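Local coordinates for TRNA (adenine(9)-n1)-methyltransferase (Sulfolobus acidocaldarius, PDB 5A7Z), which catalyses the S-adenosyl-L-methionine-dependent methylation of adenosine 9 in tRNA, forming N(1)-methyladenosine, at residues R140-D145 with I245-L250; L167-E172 with Y222-V227; I39-E44 with Q49-K54; F197-I202 with G206-R211. All blocks are in the same frame, centred on the assembly; numbering follows the deposited sequence.

Interaction 1. Residues R140-D145 with I245-L250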
# COMPACT_ATOMS: atom_id res chain seq x y z
N ARG A 140 -2.48 -4.79 -1.46
CA ARG A 140 -2.79 -5.18 -2.82
C ARG A 140 -3.88 -4.34 -3.49
O ARG A 140 -3.96 -4.35 -4.69
CB ARG A 140 -3.18 -6.63 -2.85
CG ARG A 140 -1.97 -7.52 -2.86
CD ARG A 140 -2.40 -8.97 -2.80
NE ARG A 140 -1.23 -9.82 -2.76
CZ ARG A 140 -1.26 -11.15 -2.69
NH1 ARG A 140 -2.42 -11.79 -2.66
NH2 ARG A 140 -0.13 -11.84 -2.64
N LYS A 141 -4.63 -3.61 -2.69
CA LYS A 141 -5.61 -2.67 -3.15
C LYS A 141 -4.98 -1.37 -3.64
O LYS A 141 -5.52 -0.71 -4.46
CB LYS A 141 -6.57 -2.35 -2.02
CG LYS A 141 -7.92 -2.98 -2.04
CD LYS A 141 -7.89 -4.46 -2.22
CE LYS A 141 -8.98 -5.15 -1.44
NZ LYS A 141 -8.80 -6.62 -1.36
N PHE A 142 -3.83 -1.01 -3.08
CA PHE A 142 -3.21 0.27 -3.40
C PHE A 142 -1.88 0.13 -4.13
O PHE A 142 -1.64 0.81 -5.13
CB PHE A 142 -3.01 1.09 -2.12
CG PHE A 142 -4.30 1.43 -1.42
CD1 PHE A 142 -4.89 0.52 -0.55
CD2 PHE A 142 -4.91 2.66 -1.62
CE1 PHE A 142 -6.07 0.83 0.10
CE2 PHE A 142 -6.09 2.97 -0.97
CZ PHE A 142 -6.67 2.06 -0.11
N LEU A 143 -1.02 -0.75 -3.64
CA LEU A 143 0.29 -0.91 -4.20
C LEU A 143 0.52 -2.34 -4.58
O LEU A 143 -0.24 -2.87 -5.31
CB LEU A 143 1.33 -0.45 -3.19
CG LEU A 143 1.31 1.02 -2.82
CD1 LEU A 143 1.95 1.39 -1.50
CD2 LEU A 143 1.78 1.91 -3.94
N TRP A 144 1.57 -2.97 -4.07
CA TRP A 144 1.74 -4.39 -4.20
C TRP A 144 2.47 -4.93 -2.99
O TRP A 144 2.94 -4.16 -2.18
CB TRP A 144 2.41 -4.76 -5.51
CG TRP A 144 3.84 -4.78 -5.49
CD1 TRP A 144 4.65 -3.74 -5.32
CD2 TRP A 144 4.66 -5.91 -5.63
NE1 TRP A 144 5.94 -4.13 -5.35
CE2 TRP A 144 5.97 -5.48 -5.54
CE3 TRP A 144 4.41 -7.26 -5.82
CZ2 TRP A 144 7.03 -6.34 -5.63
CZ3 TRP A 144 5.45 -8.10 -5.92
CH2 TRP A 144 6.75 -7.64 -5.83
N ASP A 145 2.53 -6.25 -2.87
CA ASP A 145 3.18 -6.93 -1.74
C ASP A 145 4.49 -6.28 -1.32
O ASP A 145 4.80 -6.24 -0.17
CB ASP A 145 3.49 -8.40 -2.03
CG ASP A 145 2.27 -9.23 -2.37
OD1 ASP A 145 1.29 -8.70 -2.88
OD2 ASP A 145 2.30 -10.43 -2.15
N ILE A 245 -5.55 1.15 9.99
CA ILE A 245 -4.58 2.24 9.99
C ILE A 245 -3.81 2.27 8.66
O ILE A 245 -3.61 3.35 8.07
CB ILE A 245 -3.54 2.08 11.14
CG1 ILE A 245 -4.21 2.19 12.52
CG2 ILE A 245 -2.45 3.12 11.04
CD1 ILE A 245 -4.92 3.51 12.74
N LEU A 246 -3.32 1.12 8.22
CA LEU A 246 -2.63 1.03 6.93
C LEU A 246 -3.50 1.61 5.80
O LEU A 246 -3.07 2.45 5.03
CB LEU A 246 -2.33 -0.42 6.62
CG LEU A 246 -1.62 -0.66 5.29
CD1 LEU A 246 -0.35 0.14 5.25
CD2 LEU A 246 -1.32 -2.14 5.11
N GLU A 247 -4.74 1.16 5.72
CA GLU A 247 -5.62 1.62 4.66
C GLU A 247 -5.86 3.14 4.71
O GLU A 247 -5.94 3.79 3.67
CB GLU A 247 -6.95 0.87 4.68
CG GLU A 247 -7.85 1.33 3.56
CD GLU A 247 -9.09 0.48 3.40
OE1 GLU A 247 -9.11 -0.65 3.91
OE2 GLU A 247 -10.06 0.96 2.74
N ILE A 248 -5.95 3.70 5.90
CA ILE A 248 -6.07 5.15 6.03
C ILE A 248 -4.88 5.87 5.42
O ILE A 248 -5.05 6.91 4.77
CB ILE A 248 -6.22 5.59 7.49
CG1 ILE A 248 -7.61 5.22 8.02
CG2 ILE A 248 -5.98 7.09 7.62
CD1 ILE A 248 -7.73 5.24 9.54
N ILE A 249 -3.68 5.38 5.71
CA ILE A 249 -2.46 6.04 5.22
C ILE A 249 -2.50 5.98 3.69
O ILE A 249 -2.26 6.95 3.01
CB ILE A 249 -1.15 5.35 5.70
CG1 ILE A 249 -1.08 5.19 7.23
CG2 ILE A 249 0.08 6.11 5.23
CD1 ILE A 249 -1.13 6.49 7.99
N LEU A 250 -2.81 4.82 3.18
CA LEU A 250 -2.82 4.61 1.74
C LEU A 250 -3.97 5.38 1.04
O LEU A 250 -3.79 5.82 -0.07
CB LEU A 250 -2.88 3.12 1.43
CG LEU A 250 -1.69 2.27 1.90
CD1 LEU A 250 -2.01 0.78 1.78
CD2 LEU A 250 -0.43 2.59 1.10

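Interaction 2. Residues L167-E172 with Y222-V227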
# COMPACT_ATOMS: atom_id res chain seq x y z
N LEU A 167 15.24 -4.20 11.35
CA LEU A 167 14.96 -3.11 10.42
C LEU A 167 16.22 -2.64 9.68
O LEU A 167 17.22 -2.30 10.28
CB LEU A 167 14.35 -1.93 11.17
CG LEU A 167 13.67 -0.87 10.31
CD1 LEU A 167 12.66 -1.50 9.36
CD2 LEU A 167 12.99 0.17 11.19
N SER A 168 16.14 -2.65 8.36
CA SER A 168 17.19 -2.14 7.51
C SER A 168 16.74 -0.76 7.00
O SER A 168 15.64 -0.63 6.46
CB SER A 168 17.36 -3.09 6.33
OG SER A 168 18.58 -2.90 5.68
N LEU A 169 17.55 0.26 7.20
CA LEU A 169 17.10 1.62 6.99
C LEU A 169 18.01 2.30 6.01
O LEU A 169 19.20 2.39 6.26
CB LEU A 169 17.11 2.39 8.31
CG LEU A 169 16.21 3.64 8.35
CD1 LEU A 169 14.78 3.26 8.67
CD2 LEU A 169 16.71 4.62 9.39
N SER A 170 17.46 2.78 4.90
CA SER A 170 18.25 3.43 3.87
C SER A 170 18.40 4.95 4.08
O SER A 170 17.61 5.60 4.79
CB SER A 170 17.69 3.12 2.49
OG SER A 170 16.83 4.14 2.06
N ASP A 171 19.43 5.49 3.44
CA ASP A 171 19.67 6.94 3.30
C ASP A 171 18.43 7.77 3.03
O ASP A 171 18.42 8.96 3.30
CB ASP A 171 20.62 7.20 2.10
CG ASP A 171 22.05 7.41 2.52
OD1 ASP A 171 22.27 7.94 3.61
OD2 ASP A 171 22.96 7.06 1.74
N GLU A 172 17.49 7.18 2.29
CA GLU A 172 16.38 7.92 1.73
C GLU A 172 15.08 7.70 2.46
O GLU A 172 14.13 8.39 2.19
CB GLU A 172 16.18 7.56 0.27
CG GLU A 172 16.58 8.68 -0.67
CD GLU A 172 16.31 8.37 -2.11
OE1 GLU A 172 16.38 7.18 -2.48
OE2 GLU A 172 16.04 9.32 -2.88
N TYR A 222 19.09 7.60 16.59
CA TYR A 222 18.03 8.26 15.80
C TYR A 222 16.80 8.51 16.62
O TYR A 222 16.61 7.91 17.66
CB TYR A 222 17.65 7.46 14.57
CG TYR A 222 18.80 7.14 13.67
CD1 TYR A 222 19.85 8.00 13.55
CD2 TYR A 222 18.82 5.97 12.93
CE1 TYR A 222 20.92 7.72 12.72
CE2 TYR A 222 19.89 5.68 12.09
CZ TYR A 222 20.95 6.55 12.02
OH TYR A 222 22.03 6.30 11.20
N SER A 223 15.97 9.41 16.14
CA SER A 223 14.69 9.69 16.72
C SER A 223 13.72 9.99 15.59
O SER A 223 13.91 10.93 14.83
CB SER A 223 14.76 10.87 17.66
OG SER A 223 13.68 10.80 18.58
N PHE A 224 12.69 9.17 15.46
CA PHE A 224 11.71 9.36 14.43
C PHE A 224 10.45 9.94 15.04
O PHE A 224 10.11 9.64 16.15
CB PHE A 224 11.43 8.02 13.76
CG PHE A 224 12.65 7.39 13.16
CD1 PHE A 224 13.39 8.08 12.21
CD2 PHE A 224 13.09 6.14 13.57
CE1 PHE A 224 14.53 7.52 11.65
CE2 PHE A 224 14.23 5.57 13.00
CZ PHE A 224 14.94 6.26 12.03
N PRO A 225 9.74 10.78 14.28
CA PRO A 225 8.55 11.43 14.81
C PRO A 225 7.47 10.43 15.10
O PRO A 225 7.38 9.42 14.42
CB PRO A 225 8.12 12.39 13.69
CG PRO A 225 9.11 12.25 12.58
CD PRO A 225 10.25 11.42 13.05
N ARG A 226 6.67 10.72 16.11
CA ARG A 226 5.63 9.83 16.56
C ARG A 226 4.31 10.53 16.38
O ARG A 226 4.04 11.54 17.06
CB ARG A 226 5.80 9.51 18.05
CG ARG A 226 7.08 8.80 18.42
CD ARG A 226 6.84 7.74 19.50
NE ARG A 226 7.76 6.63 19.29
CZ ARG A 226 7.43 5.35 19.22
NH1 ARG A 226 6.18 4.93 19.38
NH2 ARG A 226 8.40 4.47 18.99
N VAL A 227 3.43 9.93 15.59
CA VAL A 227 2.33 10.64 15.01
C VAL A 227 1.02 9.97 15.43
O VAL A 227 0.85 8.77 15.25
CB VAL A 227 2.50 10.68 13.49
CG1 VAL A 227 1.18 10.86 12.77
CG2 VAL A 227 3.46 11.80 13.13

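Interaction 3. Residues I39-E44 with Q49-K54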
# COMPACT_ATOMS: atom_id res chain seq x y z
N ILE A 39 -6.17 -0.25 -23.96
CA ILE A 39 -6.18 -1.65 -23.59
C ILE A 39 -7.62 -2.08 -23.40
O ILE A 39 -8.40 -1.39 -22.68
CB ILE A 39 -5.42 -1.86 -22.28
CG1 ILE A 39 -3.94 -1.54 -22.46
CG2 ILE A 39 -5.57 -3.30 -21.79
CD1 ILE A 39 -3.16 -1.64 -21.18
N TYR A 40 -7.98 -3.21 -24.01
CA TYR A 40 -9.28 -3.84 -23.74
C TYR A 40 -9.15 -4.69 -22.48
O TYR A 40 -8.33 -5.58 -22.42
CB TYR A 40 -9.70 -4.72 -24.90
CG TYR A 40 -11.16 -5.16 -24.83
CD1 TYR A 40 -11.55 -6.29 -24.10
CD2 TYR A 40 -12.13 -4.48 -25.53
CE1 TYR A 40 -12.88 -6.69 -24.05
CE2 TYR A 40 -13.46 -4.85 -25.47
CZ TYR A 40 -13.84 -5.97 -24.75
OH TYR A 40 -15.18 -6.34 -24.73
N ILE A 41 -9.92 -4.33 -21.43
CA ILE A 41 -9.71 -4.86 -20.09
C ILE A 41 -10.80 -5.84 -19.68
O ILE A 41 -10.69 -6.49 -18.65
CB ILE A 41 -9.65 -3.73 -19.01
CG1 ILE A 41 -10.94 -2.89 -18.99
CG2 ILE A 41 -8.46 -2.81 -19.25
CD1 ILE A 41 -11.12 -2.13 -17.70
N GLY A 42 -11.85 -5.95 -20.48
CA GLY A 42 -12.85 -7.00 -20.25
C GLY A 42 -13.64 -6.72 -19.00
O GLY A 42 -14.19 -5.62 -18.83
N HIS A 43 -13.61 -7.69 -18.08
CA HIS A 43 -14.29 -7.60 -16.78
C HIS A 43 -13.41 -7.04 -15.66
O HIS A 43 -13.88 -6.93 -14.53
CB HIS A 43 -14.76 -9.00 -16.34
CG HIS A 43 -15.61 -9.70 -17.36
ND1 HIS A 43 -16.93 -9.37 -17.58
CD2 HIS A 43 -15.32 -10.68 -18.26
CE1 HIS A 43 -17.42 -10.12 -18.55
NE2 HIS A 43 -16.46 -10.93 -18.97
N GLU A 44 -12.15 -6.71 -15.96
CA GLU A 44 -11.24 -6.28 -14.90
C GLU A 44 -11.69 -4.96 -14.36
O GLU A 44 -12.40 -4.23 -15.02
CB GLU A 44 -9.79 -6.19 -15.40
CG GLU A 44 -9.24 -7.48 -15.98
CD GLU A 44 -9.58 -8.70 -15.13
OE1 GLU A 44 -9.36 -8.66 -13.90
OE2 GLU A 44 -10.09 -9.69 -15.68
N GLN A 49 -3.67 0.11 -11.72
CA GLN A 49 -3.09 -0.51 -10.52
C GLN A 49 -3.65 -1.90 -10.33
O GLN A 49 -2.95 -2.79 -9.86
CB GLN A 49 -3.34 0.34 -9.26
CG GLN A 49 -2.70 -0.23 -7.98
CD GLN A 49 -3.55 -1.30 -7.32
OE1 GLN A 49 -4.72 -1.43 -7.63
NE2 GLN A 49 -2.97 -2.07 -6.42
N SER A 50 -4.94 -2.06 -10.63
CA SER A 50 -5.63 -3.36 -10.57
C SER A 50 -5.07 -4.28 -11.64
O SER A 50 -4.87 -5.44 -11.42
CB SER A 50 -7.13 -3.18 -10.77
OG SER A 50 -7.70 -2.31 -9.76
N LEU A 51 -4.78 -3.75 -12.79
CA LEU A 51 -4.27 -4.56 -13.84
C LEU A 51 -2.87 -4.98 -13.48
O LEU A 51 -2.52 -6.13 -13.65
CB LEU A 51 -4.30 -3.82 -15.17
CG LEU A 51 -5.69 -3.30 -15.59
CD1 LEU A 51 -5.58 -2.66 -16.97
CD2 LEU A 51 -6.74 -4.39 -15.61
N ALA A 52 -2.08 -4.04 -12.97
CA ALA A 52 -0.70 -4.35 -12.59
C ALA A 52 -0.66 -5.48 -11.59
O ALA A 52 0.11 -6.41 -11.75
CB ALA A 52 -0.01 -3.14 -12.02
N ILE A 53 -1.54 -5.44 -10.61
CA ILE A 53 -1.58 -6.46 -9.60
C ILE A 53 -1.82 -7.82 -10.23
O ILE A 53 -1.17 -8.81 -9.85
CB ILE A 53 -2.68 -6.20 -8.52
CG1 ILE A 53 -2.09 -5.43 -7.34
CG2 ILE A 53 -3.23 -7.52 -7.96
CD1 ILE A 53 -0.95 -6.18 -6.64
N LYS A 54 -2.77 -7.90 -11.16
CA LYS A 54 -3.08 -9.18 -11.79
C LYS A 54 -1.91 -9.65 -12.66
O LYS A 54 -1.66 -10.85 -12.81
CB LYS A 54 -4.36 -9.08 -12.60
CG LYS A 54 -5.62 -9.05 -11.73
CD LYS A 54 -6.74 -9.90 -12.33
CE LYS A 54 -7.97 -10.00 -11.41
NZ LYS A 54 -9.08 -10.72 -12.07

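Interaction 4. Residues F197-I202 with G206-R211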
# COMPACT_ATOMS: atom_id res chain seq x y z
N PHE A 197 6.27 4.29 6.87
CA PHE A 197 5.29 4.32 7.99
C PHE A 197 5.38 3.08 8.84
O PHE A 197 5.26 1.98 8.34
CB PHE A 197 3.87 4.50 7.44
CG PHE A 197 3.74 5.72 6.61
CD1 PHE A 197 4.22 5.73 5.33
CD2 PHE A 197 3.32 6.90 7.18
CE1 PHE A 197 4.21 6.89 4.58
CE2 PHE A 197 3.28 8.06 6.43
CZ PHE A 197 3.73 8.06 5.13
N VAL A 198 5.66 3.28 10.13
CA VAL A 198 5.90 2.20 11.06
C VAL A 198 4.71 2.08 12.01
O VAL A 198 4.36 3.04 12.72
CB VAL A 198 7.19 2.42 11.87
CG1 VAL A 198 7.43 1.26 12.83
CG2 VAL A 198 8.40 2.56 10.94
N ILE A 199 4.11 0.88 12.00
CA ILE A 199 3.00 0.50 12.88
C ILE A 199 3.40 -0.74 13.68
O ILE A 199 3.63 -1.82 13.12
CB ILE A 199 1.71 0.20 12.06
CG1 ILE A 199 1.61 1.16 10.86
CG2 ILE A 199 0.47 0.37 12.95
CD1 ILE A 199 0.65 0.73 9.76
N GLY A 200 3.50 -0.58 14.99
CA GLY A 200 3.78 -1.71 15.88
C GLY A 200 2.50 -2.25 16.46
O GLY A 200 1.42 -2.00 15.93
N GLY A 201 2.63 -3.01 17.55
CA GLY A 201 1.48 -3.60 18.22
C GLY A 201 1.01 -2.80 19.43
O GLY A 201 1.74 -1.95 19.95
N ILE A 202 -0.20 -3.09 19.88
CA ILE A 202 -0.77 -2.47 21.07
C ILE A 202 -0.38 -3.25 22.29
O ILE A 202 -0.70 -4.41 22.43
CB ILE A 202 -2.28 -2.44 21.02
CG1 ILE A 202 -2.82 -3.86 20.84
CG2 ILE A 202 -2.77 -1.54 19.92
CD1 ILE A 202 -4.24 -4.07 21.34
N GLY A 206 -3.32 0.59 24.96
CA GLY A 206 -3.12 1.49 23.85
C GLY A 206 -1.76 1.81 23.28
O GLY A 206 -1.68 1.91 22.07
N ARG A 207 -0.73 2.03 24.07
CA ARG A 207 0.45 2.42 23.36
C ARG A 207 0.81 1.36 22.38
O ARG A 207 0.47 0.21 22.52
CB ARG A 207 1.64 2.86 24.18
CG ARG A 207 2.28 4.06 23.51
CD ARG A 207 3.75 3.90 23.18
NE ARG A 207 4.38 5.21 22.94
CZ ARG A 207 4.42 6.20 23.83
NH1 ARG A 207 3.89 6.06 25.04
NH2 ARG A 207 5.00 7.35 23.51
N ARG A 208 1.46 1.81 21.35
CA ARG A 208 1.85 0.96 20.25
C ARG A 208 3.35 0.94 20.21
O ARG A 208 3.97 1.87 19.72
CB ARG A 208 1.29 1.48 18.94
CG ARG A 208 1.01 0.43 17.90
CD ARG A 208 0.46 1.06 16.65
NE ARG A 208 -0.98 1.21 16.71
CZ ARG A 208 -1.83 0.21 16.62
NH1 ARG A 208 -1.40 -1.01 16.47
NH2 ARG A 208 -3.11 0.43 16.69
N LEU A 209 3.91 -0.11 20.75
CA LEU A 209 5.33 -0.29 20.77
C LEU A 209 5.83 -0.82 19.43
O LEU A 209 5.39 -1.88 18.95
CB LEU A 209 5.74 -1.25 21.91
CG LEU A 209 7.20 -1.79 21.89
CD1 LEU A 209 8.25 -0.67 21.85
CD2 LEU A 209 7.46 -2.71 23.08
N ASP A 210 6.72 -0.05 18.83
CA ASP A 210 7.52 -0.46 17.69
C ASP A 210 8.92 -0.86 18.19
O ASP A 210 9.84 -0.04 18.25
CB ASP A 210 7.64 0.72 16.75
CG ASP A 210 8.12 1.95 17.45
OD1 ASP A 210 7.57 2.25 18.53
OD2 ASP A 210 9.10 2.56 16.99
N ARG A 211 9.07 -2.12 18.56
CA ARG A 211 10.22 -2.54 19.30
C ARG A 211 11.48 -2.70 18.43
O ARG A 211 12.57 -2.39 18.87
CB ARG A 211 9.92 -3.87 19.97
CG ARG A 211 11.09 -4.40 20.78
CD ARG A 211 11.31 -3.54 22.00
NE ARG A 211 11.96 -4.23 23.12
CZ ARG A 211 11.75 -3.94 24.41
NH1 ARG A 211 10.86 -2.99 24.74
NH2 ARG A 211 12.41 -4.58 25.37

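Interaction 1. Residues R140-D145 with I245-L250
F142 and L250 carry a buried, apolar contact in which the end of helix 122-142 is set against helix 242-255, close to the centre of the chain. L250 lays its CB over one face of the phenylalanine, a CH-pi contact with L250 CB 3.7 Å from the centroid of the F142 ring and 14° off its normal. One branch of the leucine also touches the ring, L250 CD1 lying 3.7 Å from F142 CD1. The ring reaches this place with CG beside the backbone N (chi1 -62°). The other branch serves the next residue: L250 CD2 meets L143 CD1 at 3.7 Å, so a single leucine forks between two neighbours. One turn before L250, the side chain of E247 crosses that of F142 at about a right angle, E247 CG meeting the ring obliquely 3.9 Å from F142 CZ; the extended glutamate leads on to a salt bridge with R251. An alanine in place of F142 would probably leave L250 CB without the ring face beneath it and E247 CG without its apolar neighbour, and open a gap between the two helices. Beyond the contact the chain leaving helix 122-142 is fastened by R140, which grips D145 side-on: R140 NE to D145 OD1 is 2.8 Å and nearly straight (176°), and R140 NH2 to D145 OD2 is 2.9 Å. D145 OD2 also accepts from R160 N. Helix packing of this kind is usual in alpha/beta folds; here it lies within the SPOUT methyltransferase domain, where the late helix 242-255 lies against a much earlier one.

Interaction 2. Residues L167-E172 with Y222-V227
L169 meets F224 and Y222 in a small apolar contact at the surface, between the loop that follows strand 162-164 and the approach to strand 226-228. The touching is done by one methyl group. L169 CD2 lies 3.6 Å from F224 CZ, the two side chains coming from opposite directions, and the same L169 CD2 stands 4.3 Å from Y222 CE2. Both rings are met obliquely. With CG turned away from the backbone N (chi1 -159°), the leucine spans much of the distance between backbones whose nearest CA atoms, those of L169 and Y222, are 11.1 Å apart. P175 touches both L169 and F224, and L216 of helix 211-220 also packs on the leucine, so the methyl belongs to a wider apolar patch.

Polar bonding stays within 167-172 or goes to the surroundings. S170 OG accepts from E172 N at 3.1 Å (156° at the hydrogen), an ST turn that shapes the loop just after L169, while S170 N donates to D173. On the other side R226 forms a salt bridge with D179, and P225 and V227 join their backbones to I177, anchoring the end of the segment in the sheet.

Between the two segments there is thus dispersion and little else: 99 Å² is buried, both sides summed, and one methyl against two aromatic rings makes a non-directional contact of small area.

Interaction 3. Residues I39-E44 with Q49-K54
E44 and L51 make the closest apolar approach between the turn after strand 38-40 and helix 48-57, with E44 CB 3.5 Å from L51 CD2. The glutamate thus presents its aliphatic base to the leucine before its chain bends off. The second branch of the leucine reaches I41, L51 CD1 lying 3.7 Å from I41 CG2, and these two side chains cross at about a right angle. F93 of strand 91-95 also packs on both E44 and L51, while L80 touches I41 and L51, which places the leucine against the N-terminal sheet.

The charged part is one salt bridge. K54 NZ donates to E44 OE1 at 2.8 Å, reaching the oxygen on its syn side, 16° out of the carboxylate plane. A bend in the glutamate (chi2 -44°) turns the carboxylate toward the lysine, whose NZ has a further, weak bond to Y60 OH. A glutamine in place of E44 would probably leave the charge of K54 without its mate here.

Backbone bonding shapes the first segment: I41 to E44 form a type II' beta turn, closed by E44 N to I41 O at 3.1 Å, and G42 takes the positive phi (70°) that this turn needs at its second position.

E44 therefore works in two ways, its methylene groups covering a buried leucine and its carboxylate pairing with a lysine one helical turn further on; the ion pair beside the leucine would tend to keep the turn and helix together next to the apolar contact of L51 with I41 and E44.

Interaction 4. Residues F197-I202 with G206-R211
A short antiparallel beta hairpin joins strand 196-202 to strand 208-209 at the C-terminal end of strand 196-202 in the SPOUT-domain sheet, with the R208 side chain turned to G200 O and covered on one face by I202. G201 and L209 form its hydrogen-bonded pair, though both bonds are weak: L209 N to G201 O is 3.0 Å at 122°, and G201 N to L209 O is 3.3 Å. I202 and R208 are the neighbouring non-hydrogen-bonded pair and send their side chains to the same face. CA-H...O contacts supplement the weak bonding, among them I202 CA to R207 O at 3.3 Å. G200 also packs closely on the second strand, where a CB at this position would collide with L209 O.

Side chains reinforce the strand pairing. V198 CG1 lies across D210 CB at 4.0 Å. I199 runs alongside R208, pointing the same way, with I199 CG2 3.8 Å from R208 CD. The arginine bends at its third torsion (chi3 -87°), bringing the guanidinium round to the backbone of the first strand, while its NH2 is held by the carbonyl of D240. R207, its neighbour, instead pairs with D179.

I202 CG2 sits off centre over the guanidinium, 3.7 Å from R208 NH1. That same nitrogen closes the contact in the guanidinium plane: R208 NH1 donates to G200 O at 3.0 Å, with 163° at the hydrogen.

From the N terminus, interaction 3 comes first and closes a short loop, fixing helix 48-57 beside the N-terminal sheet. Interaction 1 then opens at 140-145 and closes about a hundred residues later, on helix 242-255. Inside its loop lies interaction 2, and inside that lies the hairpin of interaction 4; none cross, and interactions 2 and 4 reach the same sheet. The N-terminal part meets the SPOUT domain where Q49 NE2 of interaction 3 probably donates to the carbonyls of R140 and L143 in interaction 1. F197 and I199 of interaction 4 pack on I249 and I245 of interaction 1, joining sheet to helix, whereas interactions 2 and 3 lie on opposite sides of the chain's centre.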